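Local coordinates for protein NalP translocator (Neisseria meningitidis, PDB 1UYN) that forms an outer-membrane beta-barrel with a hydrophilic pore that carries the protease passenger domain of this autotransporter to the bacterial cell surface, at residues A[29-34]-A[299-304]; A[25-30]-A[50-55]; A[35-40]-A[122-127]; A[42-47]-A[274-279]. One frame throughout, in Å; residues are numbered along the deposited sequence.

Interaction 1: residues A[29-34]-A[299-304]; sequences LKAVSD and SGRVGV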
loop_
_atom_site.group_PDB
_atom_site.type_symbol
_atom_site.label_atom_id
_atom_site.label_comp_id
_atom_site.label_asym_id
_atom_site.label_seq_id
_atom_site.Cartn_x
_atom_site.Cartn_y
_atom_site.Cartn_z
ATOM N N LEU A 29 -2.286 -0.072 -2.903
ATOM C CA LEU A 29 -2.702 -0.820 -4.081
ATOM C C LEU A 29 -3.688 -1.966 -3.707
ATOM O O LEU A 29 -4.647 -2.249 -4.442
ATOM C CB LEU A 29 -1.477 -1.380 -4.792
ATOM C CG LEU A 29 -1.802 -1.950 -6.182
ATOM C CD1 LEU A 29 -2.102 -0.832 -7.199
ATOM C CD2 LEU A 29 -0.734 -2.857 -6.670
ATOM N N LYS A 30 -3.439 -2.621 -2.572
ATOM C CA LYS A 30 -4.315 -3.691 -2.093
ATOM C C LYS A 30 -5.727 -3.149 -1.987
ATOM O O LYS A 30 -6.674 -3.794 -2.388
ATOM C CB LYS A 30 -3.869 -4.204 -0.712
ATOM C CG LYS A 30 -3.368 -5.669 -0.635
ATOM C CD LYS A 30 -2.207 -5.851 0.485
ATOM C CE LYS A 30 -0.802 -6.178 -0.119
ATOM N NZ LYS A 30 0.393 -5.498 0.588
ATOM N N ALA A 31 -5.851 -1.945 -1.472
ATOM C CA ALA A 31 -7.135 -1.335 -1.162
ATOM C C ALA A 31 -7.983 -1.055 -2.429
ATOM O O ALA A 31 -9.201 -1.224 -2.464
ATOM C CB ALA A 31 -6.888 -0.042 -0.354
ATOM N N VAL A 32 -7.313 -0.619 -3.469
ATOM C CA VAL A 32 -7.936 -0.384 -4.747
ATOM C C VAL A 32 -8.343 -1.720 -5.398
ATOM O O VAL A 32 -9.362 -1.809 -6.084
ATOM C CB VAL A 32 -6.914 0.385 -5.641
ATOM C CG1 VAL A 32 -7.371 0.520 -7.107
ATOM C CG2 VAL A 32 -6.651 1.740 -5.037
ATOM N N SER A 33 -7.515 -2.744 -5.213
ATOM C CA SER A 33 -7.797 -4.090 -5.723
ATOM C C SER A 33 -8.922 -4.745 -4.949
ATOM O O SER A 33 -9.650 -5.541 -5.485
ATOM C CB SER A 33 -6.542 -4.992 -5.643
ATOM O OG SER A 33 -6.867 -6.352 -5.840
ATOM N N ASP A 34 -9.054 -4.435 -3.674
ATOM C CA ASP A 34 -10.161 -4.960 -2.894
ATOM C C ASP A 34 -11.470 -4.339 -3.427
ATOM O O ASP A 34 -12.487 -5.029 -3.543
ATOM C CB ASP A 34 -9.907 -4.738 -1.381
ATOM C CG ASP A 34 -8.706 -5.624 -0.847
ATOM O OD1 ASP A 34 -8.308 -6.577 -1.587
ATOM O OD2 ASP A 34 -8.097 -5.439 0.269
ATOM N N SER A 299 -2.273 -1.839 9.880
ATOM C CA SER A 299 -2.968 -1.102 8.793
ATOM C C SER A 299 -4.457 -1.061 9.080
ATOM O O SER A 299 -5.062 -2.079 9.402
ATOM C CB SER A 299 -2.744 -1.778 7.442
ATOM O OG SER A 299 -2.882 -0.826 6.403
ATOM N N GLY A 300 -5.043 0.125 9.003
ATOM C CA GLY A 300 -6.480 0.319 9.247
ATOM C C GLY A 300 -7.117 1.018 8.063
ATOM O O GLY A 300 -6.420 1.537 7.237
ATOM N N ARG A 301 -8.428 1.075 7.978
ATOM C CA ARG A 301 -9.070 1.690 6.801
ATOM C C ARG A 301 -10.556 1.913 7.044
ATOM O O ARG A 301 -11.235 0.998 7.492
ATOM C CB ARG A 301 -8.911 0.795 5.582
ATOM C CG ARG A 301 -8.519 1.523 4.371
ATOM C CD ARG A 301 -8.973 0.877 3.104
ATOM N NE ARG A 301 -8.319 -0.416 2.904
ATOM C CZ ARG A 301 -8.847 -1.473 2.268
ATOM N NH1 ARG A 301 -10.072 -1.445 1.733
ATOM N NH2 ARG A 301 -8.116 -2.583 2.156
ATOM N N VAL A 302 -11.037 3.126 6.777
ATOM C CA VAL A 302 -12.452 3.446 6.858
ATOM C C VAL A 302 -12.824 4.094 5.534
ATOM O O VAL A 302 -12.144 5.001 5.080
ATOM C CB VAL A 302 -12.800 4.385 8.042
ATOM C CG1 VAL A 302 -14.316 4.661 8.082
ATOM C CG2 VAL A 302 -12.383 3.771 9.360
ATOM N N GLY A 303 -13.887 3.594 4.916
ATOM C CA GLY A 303 -14.358 4.060 3.631
ATOM C C GLY A 303 -15.844 4.350 3.645
ATOM O O GLY A 303 -16.639 3.596 4.247
ATOM N N VAL A 304 -16.231 5.451 3.010
ATOM C CA VAL A 304 -17.639 5.733 2.768
ATOM C C VAL A 304 -17.832 5.743 1.256
ATOM O O VAL A 304 -16.958 6.148 0.524
ATOM C CB VAL A 304 -18.054 7.024 3.467
ATOM C CG1 VAL A 304 -19.474 7.437 3.092
ATOM C CG2 VAL A 304 -17.993 6.810 4.987
#
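The pore-threading helix of the autotransporter translocator barrel meets the last barrel strand here, where Arg-301 of 299-304 reaches inward to Ala-31 and Asp-34 of the helix's final turns. The nearest CA atoms, those of Ala-31 and Arg-301, are 8.7 Å apart, so the long arginine side chain does most of the reaching. Its chain bends at chi3 (-66°), which swings the guanidinium flat against the helix. The methyl of Ala-31 sits over one face of that group, with Ala-31 CB 3.6 Å from Arg-301 CZ and nearly above the centre of the plane. The carboxylate is met at the guanidinium's edge instead: Arg-301 NH2 points to Asp-34 OD2 at 3.4 Å, a salt bridge with a weak hydrogen bond (N-H...O 149°), and the two flat groups are turned 33° against each other. Asp-34 OD2 has a second cationic partner, Arg-286 of the neighbouring strand 281-292, so two arginines gather round one carboxylate. Gln-48 and Gln-50 of strand 43-57, the strand on the other flank of 295-307, also touch both Ala-31 and Arg-301. With the hydrogen bond weak, the attraction between Arg-301 and Asp-34 probably rests mainly on charge. Shared between Arg-301 and Arg-286, the carboxylate would probably offset the like charges of the two arginines, while the small alanine covers one guanidinium face and lets the planar group lie close to the helix backbone.

Interaction 2: residues A[25-30]-A[50-55]; sequences QGRRLK and QQDGGT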
loop_
_atom_site.group_PDB
_atom_site.type_symbol
_atom_site.label_atom_id
_atom_site.label_comp_id
_atom_site.label_asym_id
_atom_site.label_seq_id
_atom_site.Cartn_x
_atom_site.Cartn_y
_atom_site.Cartn_z
ATOM N N GLN A 25 2.786 1.885 0.053
ATOM C CA GLN A 25 2.234 1.863 -1.295
ATOM C C GLN A 25 1.685 0.502 -1.689
ATOM O O GLN A 25 0.720 0.436 -2.422
ATOM C CB GLN A 25 3.281 2.267 -2.322
ATOM C CG GLN A 25 2.707 2.691 -3.639
ATOM C CD GLN A 25 2.246 4.149 -3.666
ATOM O OE1 GLN A 25 1.837 4.692 -2.641
ATOM N NE2 GLN A 25 2.260 4.770 -4.865
ATOM N N GLY A 26 2.262 -0.589 -1.212
ATOM C CA GLY A 26 1.729 -1.894 -1.540
ATOM C C GLY A 26 0.349 -2.097 -0.931
ATOM O O GLY A 26 -0.505 -2.821 -1.480
ATOM N N ARG A 27 0.127 -1.530 0.243
ATOM C CA ARG A 27 -1.177 -1.674 0.853
ATOM C C ARG A 27 -2.166 -0.741 0.162
ATOM O O ARG A 27 -3.337 -1.115 -0.014
ATOM C CB ARG A 27 -1.135 -1.414 2.346
ATOM C CG ARG A 27 -0.331 -2.460 3.128
ATOM C CD ARG A 27 -0.397 -2.213 4.599
ATOM N NE ARG A 27 0.532 -1.160 4.938
ATOM C CZ ARG A 27 1.825 -1.368 5.073
ATOM N NH1 ARG A 27 2.326 -2.595 4.905
ATOM N NH2 ARG A 27 2.627 -0.359 5.383
ATOM N N ARG A 28 -1.708 0.442 -0.256
ATOM C CA ARG A 28 -2.601 1.345 -0.977
ATOM C C ARG A 28 -3.146 0.656 -2.205
ATOM O O ARG A 28 -4.325 0.790 -2.517
ATOM C CB ARG A 28 -1.908 2.655 -1.386
ATOM C CG ARG A 28 -1.536 3.473 -0.197
ATOM C CD ARG A 28 -0.783 4.726 -0.511
ATOM N NE ARG A 28 -0.315 5.402 0.716
ATOM C CZ ARG A 28 0.965 5.556 1.059
ATOM N NH1 ARG A 28 1.962 5.063 0.304
ATOM N NH2 ARG A 28 1.260 6.185 2.182
ATOM N N LEU A 29 -2.286 -0.072 -2.903
ATOM C CA LEU A 29 -2.702 -0.820 -4.081
ATOM C C LEU A 29 -3.688 -1.966 -3.707
ATOM O O LEU A 29 -4.647 -2.249 -4.442
ATOM C CB LEU A 29 -1.477 -1.380 -4.792
ATOM C CG LEU A 29 -1.802 -1.950 -6.182
ATOM C CD1 LEU A 29 -2.102 -0.832 -7.199
ATOM C CD2 LEU A 29 -0.734 -2.857 -6.670
ATOM N N LYS A 30 -3.439 -2.621 -2.572
ATOM C CA LYS A 30 -4.315 -3.691 -2.093
ATOM C C LYS A 30 -5.727 -3.149 -1.987
ATOM O O LYS A 30 -6.674 -3.794 -2.388
ATOM C CB LYS A 30 -3.869 -4.204 -0.712
ATOM C CG LYS A 30 -3.368 -5.669 -0.635
ATOM C CD LYS A 30 -2.207 -5.851 0.485
ATOM C CE LYS A 30 -0.802 -6.178 -0.119
ATOM N NZ LYS A 30 0.393 -5.498 0.588
ATOM N N GLN A 50 -6.820 5.454 4.940
ATOM C CA GLN A 50 -6.034 4.325 5.439
ATOM C C GLN A 50 -4.980 4.877 6.395
ATOM O O GLN A 50 -4.230 5.719 5.989
ATOM C CB GLN A 50 -5.410 3.570 4.268
ATOM C CG GLN A 50 -4.270 2.614 4.623
ATOM C CD GLN A 50 -3.548 2.053 3.361
ATOM O OE1 GLN A 50 -2.316 2.197 3.214
ATOM N NE2 GLN A 50 -4.312 1.408 2.470
ATOM N N GLN A 51 -4.974 4.458 7.663
ATOM C CA GLN A 51 -3.860 4.731 8.611
ATOM C C GLN A 51 -2.916 3.514 8.770
ATOM O O GLN A 51 -3.352 2.382 8.788
ATOM C CB GLN A 51 -4.365 5.147 10.002
ATOM C CG GLN A 51 -5.386 6.296 10.032
ATOM C CD GLN A 51 -4.835 7.635 9.483
ATOM O OE1 GLN A 51 -5.605 8.492 9.039
ATOM N NE2 GLN A 51 -3.520 7.816 9.537
ATOM N N ASP A 52 -1.624 3.783 8.910
ATOM C CA ASP A 52 -0.556 2.779 8.974
ATOM C C ASP A 52 0.314 3.070 10.169
ATOM O O ASP A 52 0.510 4.229 10.507
ATOM C CB ASP A 52 0.303 2.849 7.724
ATOM C CG ASP A 52 -0.265 2.061 6.591
ATOM O OD1 ASP A 52 -0.354 0.817 6.745
ATOM O OD2 ASP A 52 -0.656 2.572 5.507
ATOM N N GLY A 53 0.872 2.038 10.793
ATOM C CA GLY A 53 1.625 2.236 12.018
ATOM C C GLY A 53 2.417 1.019 12.415
ATOM O O GLY A 53 1.863 0.053 12.877
ATOM N N GLY A 54 3.723 1.062 12.239
ATOM C CA GLY A 54 4.561 -0.049 12.637
ATOM C C GLY A 54 5.950 0.322 13.103
ATOM O O GLY A 54 6.306 1.497 13.222
ATOM N N THR A 55 6.708 -0.726 13.399
ATOM C CA THR A 55 8.135 -0.648 13.658
ATOM C C THR A 55 8.849 -1.557 12.645
ATOM O O THR A 55 8.250 -2.503 12.114
ATOM C CB THR A 55 8.440 -1.087 15.100
ATOM O OG1 THR A 55 7.747 -2.299 15.382
ATOM C CG2 THR A 55 7.867 -0.118 16.110
#
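Arg-27 and Asp-52 carry the charged part of this contact between the helix inside the NalP beta-barrel and its first strand. The salt bridge comes from Arg-27 NE, which donates to Asp-52 OD1 at 2.8 Å with an N-H...O angle of 133°. The donor stands above the carboxylate plane, 38° out of it, and the two side chains approach from opposite directions. A bend at chi3 (-80°) of Arg-27 turns NE toward the strand while the terminal nitrogens find other partners: NH2 meets Asp-23, and NH1 the hydroxyl of Tyr-295. Asp-52 OD1 is also hydrogen-bonded to the side chains of Ser-299 and Asn-297, so three groups grip this oxygen of a buried residue.

Packing makes up the rest. The extended chain of Gln-50 brings its amide end up to the backbone and CB of Arg-27 and the CG of Arg-28, crossing the Arg-28 side chain at about a right angle.

A second set of polar bonds fixes Arg-28 without involving 50-55. Its NE is bonded to Thr-69 of the adjacent strand 62-79, and Arg-28 NH1 donates to Gln-25 OE1, one turn back along the helix, at 3.0 Å.

Interaction 3: residues A[35-40]-A[122-127]; sequences GLDHNG and YLKGLF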
loop_
_atom_site.group_PDB
_atom_site.type_symbol
_atom_site.label_atom_id
_atom_site.label_comp_id
_atom_site.label_asym_id
_atom_site.label_seq_id
_atom_site.Cartn_x
_atom_site.Cartn_y
_atom_site.Cartn_z
ATOM N N GLY A 35 -11.393 -3.072 -3.843
ATOM C CA GLY A 35 -12.494 -2.339 -4.406
ATOM C C GLY A 35 -13.075 -2.861 -5.685
ATOM O O GLY A 35 -14.156 -2.432 -6.114
ATOM N N LEU A 36 -12.337 -3.749 -6.338
ATOM C CA LEU A 36 -12.814 -4.474 -7.518
ATOM C C LEU A 36 -13.793 -5.598 -7.181
ATOM O O LEU A 36 -14.609 -5.972 -8.024
ATOM C CB LEU A 36 -11.639 -5.049 -8.292
ATOM C CG LEU A 36 -10.749 -4.032 -9.003
ATOM C CD1 LEU A 36 -9.454 -4.688 -9.396
ATOM C CD2 LEU A 36 -11.408 -3.411 -10.235
ATOM N N ASP A 37 -13.711 -6.126 -5.961
ATOM C CA ASP A 37 -14.510 -7.290 -5.539
ATOM C C ASP A 37 -15.949 -6.892 -5.146
ATOM O O ASP A 37 -16.911 -7.565 -5.487
ATOM C CB ASP A 37 -13.834 -8.030 -4.359
ATOM C CG ASP A 37 -12.339 -8.230 -4.562
ATOM O OD1 ASP A 37 -11.910 -8.286 -5.732
ATOM O OD2 ASP A 37 -11.510 -8.319 -3.612
ATOM N N HIS A 38 -16.073 -5.769 -4.448
ATOM C CA HIS A 38 -17.327 -5.366 -3.802
ATOM C C HIS A 38 -18.453 -5.227 -4.799
ATOM O O HIS A 38 -19.594 -5.547 -4.497
ATOM C CB HIS A 38 -17.128 -4.039 -3.027
ATOM C CG HIS A 38 -15.902 -4.041 -2.159
ATOM N ND1 HIS A 38 -15.807 -4.773 -0.991
ATOM C CD2 HIS A 38 -14.697 -3.458 -2.333
ATOM C CE1 HIS A 38 -14.599 -4.616 -0.473
ATOM N NE2 HIS A 38 -13.905 -3.821 -1.269
ATOM N N ASN A 39 -18.108 -4.778 -5.998
ATOM C CA ASN A 39 -19.082 -4.263 -6.946
ATOM C C ASN A 39 -20.186 -5.254 -7.306
ATOM O O ASN A 39 -19.916 -6.425 -7.609
ATOM C CB ASN A 39 -18.386 -3.718 -8.217
ATOM C CG ASN A 39 -18.439 -2.195 -8.299
ATOM O OD1 ASN A 39 -19.308 -1.626 -8.991
ATOM N ND2 ASN A 39 -17.546 -1.525 -7.558
ATOM N N GLY A 40 -21.423 -4.751 -7.199
ATOM C CA GLY A 40 -22.638 -5.380 -7.697
ATOM C C GLY A 40 -23.045 -4.547 -8.907
ATOM O O GLY A 40 -22.243 -4.386 -9.808
ATOM N N TYR A 122 -11.414 -15.271 -11.310
ATOM C CA TYR A 122 -11.174 -14.035 -12.044
ATOM C C TYR A 122 -9.720 -13.741 -12.207
ATOM O O TYR A 122 -8.912 -14.352 -11.562
ATOM C CB TYR A 122 -11.813 -12.848 -11.306
ATOM C CG TYR A 122 -11.343 -12.743 -9.903
ATOM C CD1 TYR A 122 -10.143 -12.116 -9.594
ATOM C CD2 TYR A 122 -12.045 -13.359 -8.888
ATOM C CE1 TYR A 122 -9.704 -12.059 -8.312
ATOM C CE2 TYR A 122 -11.592 -13.318 -7.599
ATOM C CZ TYR A 122 -10.444 -12.658 -7.320
ATOM O OH TYR A 122 -10.031 -12.638 -6.044
ATOM N N LEU A 123 -9.389 -12.775 -13.048
ATOM C CA LEU A 123 -8.027 -12.264 -13.062
ATOM C C LEU A 123 -8.096 -10.796 -12.820
ATOM O O LEU A 123 -9.037 -10.194 -13.248
ATOM C CB LEU A 123 -7.311 -12.611 -14.393
ATOM C CG LEU A 123 -6.818 -11.583 -15.440
ATOM C CD1 LEU A 123 -5.466 -10.850 -15.137
ATOM C CD2 LEU A 123 -6.685 -12.322 -16.764
ATOM N N LYS A 124 -7.111 -10.248 -12.109
ATOM C CA LYS A 124 -6.953 -8.801 -11.898
ATOM C C LYS A 124 -5.627 -8.267 -12.464
ATOM O O LYS A 124 -4.596 -8.864 -12.255
ATOM C CB LYS A 124 -6.934 -8.477 -10.402
ATOM C CG LYS A 124 -8.233 -8.665 -9.633
ATOM C CD LYS A 124 -8.119 -8.062 -8.177
ATOM C CE LYS A 124 -9.431 -8.258 -7.353
ATOM N NZ LYS A 124 -9.163 -8.359 -5.916
ATOM N N GLY A 125 -5.671 -7.142 -13.163
ATOM C CA GLY A 125 -4.510 -6.327 -13.493
ATOM C C GLY A 125 -4.545 -5.070 -12.653
ATOM O O GLY A 125 -5.578 -4.494 -12.465
ATOM N N LEU A 126 -3.415 -4.677 -12.097
ATOM C CA LEU A 126 -3.276 -3.474 -11.269
ATOM C C LEU A 126 -2.102 -2.645 -11.799
ATOM O O LEU A 126 -1.119 -3.187 -12.263
ATOM C CB LEU A 126 -3.006 -3.843 -9.802
ATOM C CG LEU A 126 -3.949 -4.898 -9.193
ATOM C CD1 LEU A 126 -3.452 -5.419 -7.886
ATOM C CD2 LEU A 126 -5.352 -4.349 -9.021
ATOM N N PHE A 127 -2.242 -1.332 -11.746
ATOM C CA PHE A 127 -1.176 -0.409 -12.124
ATOM C C PHE A 127 -1.240 0.836 -11.230
ATOM O O PHE A 127 -2.303 1.288 -10.823
ATOM C CB PHE A 127 -1.322 -0.010 -13.587
ATOM C CG PHE A 127 -0.392 1.090 -14.007
ATOM C CD1 PHE A 127 0.938 0.805 -14.336
ATOM C CD2 PHE A 127 -0.822 2.418 -14.057
ATOM C CE1 PHE A 127 1.833 1.818 -14.724
ATOM C CE2 PHE A 127 0.072 3.439 -14.468
ATOM C CZ PHE A 127 1.397 3.123 -14.790
#
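Lys-124 is the first residue along 122-127 to engage the loop segment 35-40, and it does so with both its chain and its charge, on Leu-36 and Asp-37. Leaving the strand with CG beside the backbone N (chi1 -69°), it then runs straight, and this extension carries the ammonium across to the loop. On the way its methylenes slide past Leu-36 in the opposite direction: Leu-36 CD1 lies 3.8 Å from Lys-124 CD, and Leu-36 CB lies 4.0 Å from Lys-124 CE. At the far end Lys-124 NZ donates to Asp-37 OD1 at 2.8 Å, approaching the syn lone pair, and to Asp-37 OD2 at 3.3 Å, a weaker bond, so the ammonium faces both oxygens while the two side chains cross at about a right angle. Segment 35-40 belongs to the link between the pore helix of the autotransporter barrel and the first strand, 43-57, while 122-127 is part of the fifth strand. The ammonium has further partners, since the carbonyl O of Ser-33 in the helix and the carboxylate of Glu-176 also take it. Asp-37 OD1 in turn has Arg-114 of strand 100-117 as a second cation, so it is shared by two positive groups, which would probably stabilise its negative charge. Past Gly-125, Leu-126 adds the apolar end of the contact. Its CD2 branch approaches Leu-36 CD1 at 4.1 Å, and the same leucine side chain also packs on Leu-29 and Ser-33 of the helix.

Interaction 4: residues A[42-47]-A[274-279]; sequences GLRVIA and DVEFGN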
loop_
_atom_site.group_PDB
_atom_site.type_symbol
_atom_site.label_atom_id
_atom_site.label_comp_id
_atom_site.label_asym_id
_atom_site.label_seq_id
_atom_site.Cartn_x
_atom_site.Cartn_y
_atom_site.Cartn_z
ATOM N N GLY A 42 -24.006 -0.831 -10.559
ATOM C CA GLY A 42 -23.633 0.206 -11.496
ATOM C C GLY A 42 -22.239 0.717 -11.272
ATOM O O GLY A 42 -21.256 0.095 -11.697
ATOM N N LEU A 43 -22.165 1.867 -10.629
ATOM C CA LEU A 43 -20.919 2.603 -10.473
ATOM C C LEU A 43 -20.849 3.141 -9.064
ATOM O O LEU A 43 -21.769 3.803 -8.610
ATOM C CB LEU A 43 -20.815 3.737 -11.499
ATOM C CG LEU A 43 -19.559 4.609 -11.380
ATOM C CD1 LEU A 43 -19.128 5.146 -12.723
ATOM C CD2 LEU A 43 -19.770 5.765 -10.411
ATOM N N ARG A 44 -19.775 2.814 -8.367
ATOM C CA ARG A 44 -19.521 3.329 -7.043
ATOM C C ARG A 44 -18.513 4.490 -7.090
ATOM O O ARG A 44 -17.537 4.465 -7.878
ATOM C CB ARG A 44 -18.930 2.236 -6.152
ATOM C CG ARG A 44 -19.591 0.876 -6.227
ATOM C CD ARG A 44 -19.401 -0.006 -4.923
ATOM N NE ARG A 44 -20.712 -0.422 -4.380
ATOM C CZ ARG A 44 -20.972 -1.563 -3.715
ATOM N NH1 ARG A 44 -20.015 -2.468 -3.429
ATOM N NH2 ARG A 44 -22.220 -1.787 -3.315
ATOM N N VAL A 45 -18.720 5.466 -6.205
ATOM C CA VAL A 45 -17.696 6.452 -5.896
ATOM C C VAL A 45 -17.299 6.281 -4.410
ATOM O O VAL A 45 -18.148 6.133 -3.560
ATOM C CB VAL A 45 -18.118 7.881 -6.250
ATOM C CG1 VAL A 45 -19.419 8.227 -5.595
ATOM C CG2 VAL A 45 -17.089 8.844 -5.782
ATOM N N ILE A 46 -16.001 6.295 -4.120
ATOM C CA ILE A 46 -15.474 5.837 -2.832
ATOM C C ILE A 46 -14.451 6.805 -2.231
ATOM O O ILE A 46 -13.487 7.163 -2.884
ATOM C CB ILE A 46 -14.827 4.450 -2.997
ATOM C CG1 ILE A 46 -15.655 3.537 -3.940
ATOM C CG2 ILE A 46 -14.695 3.767 -1.636
ATOM C CD1 ILE A 46 -14.794 2.969 -5.112
ATOM N N ALA A 47 -14.669 7.225 -0.996
ATOM C CA ALA A 47 -13.701 8.048 -0.257
ATOM C C ALA A 47 -13.219 7.281 0.972
ATOM O O ALA A 47 -14.037 6.764 1.734
ATOM C CB ALA A 47 -14.352 9.353 0.186
ATOM N N ASP A 274 -18.055 -4.616 5.120
ATOM C CA ASP A 274 -18.828 -3.652 4.281
ATOM C C ASP A 274 -20.255 -3.538 4.858
ATOM O O ASP A 274 -20.853 -4.559 5.156
ATOM C CB ASP A 274 -19.042 -4.148 2.825
ATOM C CG ASP A 274 -17.747 -4.299 1.987
ATOM O OD1 ASP A 274 -17.021 -5.332 2.106
ATOM O OD2 ASP A 274 -17.436 -3.474 1.093
ATOM N N VAL A 275 -20.826 -2.341 4.979
ATOM C CA VAL A 275 -22.251 -2.231 5.297
ATOM C C VAL A 275 -23.006 -1.308 4.324
ATOM O O VAL A 275 -22.526 -0.232 4.020
ATOM C CB VAL A 275 -22.487 -1.792 6.793
ATOM C CG1 VAL A 275 -21.498 -2.471 7.732
ATOM C CG2 VAL A 275 -22.434 -0.277 6.976
ATOM N N GLU A 276 -24.177 -1.736 3.837
ATOM C CA GLU A 276 -25.107 -0.872 3.068
ATOM C C GLU A 276 -26.006 -0.073 4.007
ATOM O O GLU A 276 -26.857 -0.664 4.651
ATOM C CB GLU A 276 -25.996 -1.713 2.135
ATOM C CG GLU A 276 -25.257 -2.482 1.030
ATOM C CD GLU A 276 -24.654 -1.579 -0.055
ATOM O OE1 GLU A 276 -25.191 -0.465 -0.312
ATOM O OE2 GLU A 276 -23.626 -1.981 -0.650
ATOM N N PHE A 277 -25.807 1.250 4.092
ATOM C CA PHE A 277 -26.617 2.140 4.962
ATOM C C PHE A 277 -27.987 2.485 4.404
ATOM O O PHE A 277 -28.890 2.855 5.156
ATOM C CB PHE A 277 -25.906 3.468 5.245
ATOM C CG PHE A 277 -24.707 3.329 6.126
ATOM C CD1 PHE A 277 -24.811 2.694 7.360
ATOM C CD2 PHE A 277 -23.460 3.797 5.710
ATOM C CE1 PHE A 277 -23.700 2.545 8.166
ATOM C CE2 PHE A 277 -22.342 3.637 6.513
ATOM C CZ PHE A 277 -22.458 3.014 7.740
ATOM N N GLY A 278 -28.121 2.400 3.086
ATOM C CA GLY A 278 -29.390 2.634 2.414
ATOM C C GLY A 278 -29.307 3.901 1.582
ATOM O O GLY A 278 -28.487 4.802 1.866
ATOM N N ASN A 279 -30.160 3.956 0.559
ATOM C CA ASN A 279 -30.269 5.117 -0.326
ATOM C C ASN A 279 -28.966 5.395 -1.072
ATOM O O ASN A 279 -28.655 6.560 -1.328
ATOM C CB ASN A 279 -30.735 6.386 0.469
#
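The guanidinium of Arg-44 overlaps only the end of Glu-276, the two side chains coming toward each other from opposite directions across the inside of the barrel. Arg-44 NH2 lies 3.0 Å from Glu-276 OE2, a salt bridge made by one nitrogen and one oxygen, with the flat groups turned 25° against each other. The backbones stay far apart: the nearest CA pair, Arg-44 CA and Glu-276 CA, is 12.3 Å distant. Both side chains bend to close that gap, the arginine at chi3 and the glutamate at chi2 (-69°), which folds its carboxylate inward. Strands 43-57 and 265-278 are not neighbours in the closed antiparallel sheet; 281-292 and 295-307 lie between them, so the pair spans two strands on the pore side. Glu-276 sits just before a classic beta bulge, where Phe-277 and Gly-278 both face Trp-281 at the entry to the next strand. A second acid, Asp-274, stands near without contact, its OD2 5.3 Å from Arg-44 NH1, and His-38 and Asn-39 of the loop from the helix pack against the arginine. Since both partners are partly exposed and one ion pair carries the whole contact, the attraction is probably softened by solvent. The nearby Asp-274 would nevertheless add to the negative potential round the guanidinium and so probably to the attraction that holds it here.

Interactions 1 and 2 start from overlapping stretches of helix 12-34 and reach adjoining strands, with centres about 9 Å apart; Ser-299 OG, 3.0 Å from Asp-52 OD1, joins them. Interaction 3 follows where the chain leaves the helix, its centre about 13 Å from that of interaction 1, and Ser-33 O, 2.9 Å from Lys-124 NZ, ties the two. Interaction 4 lies at the barrel's end, its centre about 23 Å from interaction 2's, with His-38 and Asn-39 of 35-40 packing on Arg-44. Interactions 1 to 3 join the helix and its exit loop to the wall, while interaction 4 joins two wall strands across the pore. The bound detergent is about 9 Å from the Arg-28 side chain.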